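Local coordinates for probable aromatic acid decarboxylase (Escherichia coli, PDB 1SBZ) that binds FMN and acts as a UbiX-like decarboxylase of the UbiX/PAD1 flavoprotein family, assembling as a homododecamer, at the interface of chains A and B. Numbering follows the deposited sequence. Chains: chain A/B, Probable aromatic acid decarboxylase.

The interface of chains A and B. Residues chain A 94-97, 111, 137, 140; chain B 128-129, 132.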
ATOM      1  N   ILE A  94      18.497  -9.555  -8.565  1.00 15.96           N
ATOM      2  CA  ILE A  94      18.228 -10.277  -7.318  1.00 15.88           C
ATOM      3  C   ILE A  94      16.861  -9.874  -6.756  1.00 15.92           C
ATOM      4  O   ILE A  94      16.062 -10.726  -6.363  1.00 16.09           O
ATOM      5  CB  ILE A  94      19.380 -10.042  -6.286  1.00 15.98           C
ATOM      6  CG1 ILE A  94      20.682 -10.706  -6.763  1.00 16.19           C
ATOM      7  CG2 ILE A  94      19.019 -10.586  -4.912  1.00 16.04           C
ATOM      8  CD1 ILE A  94      21.942 -10.253  -5.979  1.00 15.75           C
ATOM      9  N   ARG A  95      16.578  -8.576  -6.745  1.00 16.06           N
ATOM     10  CA  ARG A  95      15.315  -8.083  -6.186  1.00 16.25           C
ATOM     11  C   ARG A  95      14.123  -8.655  -6.961  1.00 15.92           C
ATOM     12  O   ARG A  95      13.133  -9.090  -6.366  1.00 16.09           O
ATOM     13  CB  ARG A  95      15.287  -6.548  -6.185  1.00 15.88           C
ATOM     14  CG  ARG A  95      14.056  -5.926  -5.497  1.00 17.46           C
ATOM     15  CD  ARG A  95      12.798  -5.827  -6.374  1.00 18.35           C
ATOM     16  NE  ARG A  95      11.617  -5.412  -5.604  1.00 19.70           N
ATOM     17  CZ  ARG A  95      10.813  -6.237  -4.927  1.00 20.88           C
ATOM     18  NH1 ARG A  95      11.044  -7.550  -4.888  1.00 19.96           N
ATOM     19  NH2 ARG A  95       9.765  -5.746  -4.273  1.00 21.62           N
ATOM     20  N   ALA A  96      14.236  -8.655  -8.285  1.00 15.78           N
ATOM     21  CA  ALA A  96      13.190  -9.160  -9.166  1.00 15.94           C
ATOM     22  C   ALA A  96      13.078 -10.688  -9.113  1.00 16.58           C
ATOM     23  O   ALA A  96      12.001 -11.252  -9.386  1.00 16.49           O
ATOM     24  CB  ALA A  96      13.450  -8.694 -10.598  1.00 15.62           C
ATOM     25  N   GLY A  97      14.185 -11.340  -8.754  1.00 16.41           N
ATOM     26  CA  GLY A  97      14.299 -12.797  -8.783  1.00 17.30           C
ATOM     27  C   GLY A  97      14.629 -13.349 -10.160  1.00 17.53           C
ATOM     28  O   GLY A  97      14.475 -14.539 -10.405  1.00 17.71           O
ATOM     29  N   LEU A 111      18.904 -16.768  -0.446  1.00 21.07           N
ATOM     30  CA  LEU A 111      17.663 -16.210   0.100  1.00 21.23           C
ATOM     31  C   LEU A 111      16.584 -17.252   0.425  1.00 21.11           C
ATOM     32  O   LEU A 111      16.007 -17.217   1.508  1.00 21.16           O
ATOM     33  CB  LEU A 111      17.101 -15.119  -0.811  1.00 21.30           C
ATOM     34  CG  LEU A 111      17.969 -13.865  -0.935  1.00 21.97           C
ATOM     35  CD1 LEU A 111      17.259 -12.795  -1.736  1.00 21.54           C
ATOM     36  CD2 LEU A 111      18.366 -13.327   0.440  1.00 23.65           C
ATOM     37  N   LEU A 137      14.934  -5.607  -0.710  1.00 16.73           N
ATOM     38  CA  LEU A 137      15.856  -6.632  -0.226  1.00 17.64           C
ATOM     39  C   LEU A 137      16.224  -6.440   1.255  1.00 17.90           C
ATOM     40  O   LEU A 137      16.338  -7.424   1.992  1.00 18.25           O
ATOM     41  CB  LEU A 137      17.105  -6.727  -1.117  1.00 17.29           C
ATOM     42  CG  LEU A 137      16.860  -7.312  -2.520  1.00 17.68           C
ATOM     43  CD1 LEU A 137      18.057  -7.098  -3.425  1.00 17.32           C
ATOM     44  CD2 LEU A 137      16.501  -8.794  -2.438  1.00 15.54           C
HETATM   45  N   MSE A 140      13.913  -8.025   3.663  1.00 23.41           N
HETATM   46  CA  MSE A 140      14.063  -9.478   3.680  1.00 25.53           C
HETATM   47  C   MSE A 140      15.288  -9.935   4.468  1.00 24.57           C
HETATM   48  O   MSE A 140      15.602 -11.126   4.492  1.00 25.13           O
HETATM   49  CB  MSE A 140      14.177 -10.008   2.256  1.00 24.94           C
HETATM   50  CG  MSE A 140      12.962  -9.760   1.395  1.00 26.99           C
HETATM   51 SE   MSE A 140      13.228 -10.430  -0.412  1.00 31.33          SE
HETATM   52  CE  MSE A 140      13.999 -12.197  -0.010  1.00 30.93           C
TER
ATOM     53  N   THR B 128      10.435 -15.172  -0.185  1.00 18.36           N
ATOM     54  CA  THR B 128       9.567 -14.010  -0.287  1.00 17.70           C
ATOM     55  C   THR B 128       9.447 -13.556  -1.746  1.00 17.26           C
ATOM     56  O   THR B 128       8.344 -13.348  -2.247  1.00 16.90           O
ATOM     57  CB  THR B 128      10.108 -12.888   0.611  1.00 18.14           C
ATOM     58  OG1 THR B 128       9.936 -13.262   1.985  1.00 18.08           O
ATOM     59  CG2 THR B 128       9.268 -11.612   0.481  1.00 17.42           C
ATOM     60  N   ILE B 129      10.583 -13.412  -2.420  1.00 16.95           N
ATOM     61  CA  ILE B 129      10.588 -13.007  -3.823  1.00 16.53           C
ATOM     62  C   ILE B 129       9.727 -13.933  -4.680  1.00 16.16           C
ATOM     63  O   ILE B 129       8.934 -13.453  -5.488  1.00 16.27           O
ATOM     64  CB  ILE B 129      12.023 -12.942  -4.380  1.00 16.67           C
ATOM     65  CG1 ILE B 129      12.844 -11.901  -3.613  1.00 17.28           C
ATOM     66  CG2 ILE B 129      12.004 -12.605  -5.875  1.00 16.60           C
ATOM     67  CD1 ILE B 129      14.324 -11.989  -3.875  1.00 15.95           C
ATOM     68  N   GLU B 132       5.988 -13.303  -3.837  1.00 16.59           N
ATOM     69  CA  GLU B 132       5.628 -12.005  -4.414  1.00 17.24           C
ATOM     70  C   GLU B 132       5.244 -12.145  -5.871  1.00 16.48           C
ATOM     71  O   GLU B 132       4.201 -11.657  -6.287  1.00 16.23           O
ATOM     72  CB  GLU B 132       6.808 -11.027  -4.347  1.00 16.95           C
ATOM     73  CG  GLU B 132       6.964 -10.293  -3.034  1.00 19.11           C
ATOM     74  CD  GLU B 132       7.996  -9.181  -3.107  1.00 18.97           C
ATOM     75  OE1 GLU B 132       7.725  -8.096  -2.558  1.00 22.63           O
ATOM     76  OE2 GLU B 132       9.083  -9.387  -3.699  1.00 22.08           O
TER
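B:Ile129 points into chain A tip first, a knob-in-pocket helix contact between two subunits of this dodecameric UbiX/PAD1 flavoprotein. It sits in the first turn of helix 128-139, and its outer methyl CD1 reaches the C-terminal end of helix 88-96, 3.3 Å from the carbonyl oxygen O of A:Ile94. The same methyl lies 3.7 Å from CD1 of A:Leu111, on helix 102-113, while A:Leu137 offers its CD2 methyl at the far limit of contact. B:Ile129 sends its long branch inward and leaves CG2 against the backbone just past the helix end, 3.7 Å from CA of A:Gly97. The lack of a side chain at A:Gly97 lets that methyl come down on the backbone.

Selenomethionine A:Met140 crosses the isoleucine at about a right angle, its SE 3.5 Å from CG1 of B:Ile129. The bend at chi3 (46°) lays CE across the isoleucine towards A:Leu111, so SE and CE both border B:Ile129, and CE also meets CB of B:Thr128 at 4.0 Å.

Beside this apolar plug runs a salt bridge. A:Arg95 NH1 donates a nearly straight hydrogen bond of 2.9 Å to OE2 of B:Glu132, close to the guanidinium plane and on the syn side of the carboxylate. The two planes are turned 28° from coplanar, and A:Arg95 NH2 stays 3.6 Å from B:Glu132 OE1, so the pairing is one-pronged. B:Glu132 stands one turn after B:Ile129.

Behind these contacts, CD1 of A:Leu111 backs CE of A:Met140 at 3.7 Å within chain A. A:Arg95, with CG anti to its backbone N (chi1 -175°) and a bend at chi2, brings its guanidinium to B:Glu132.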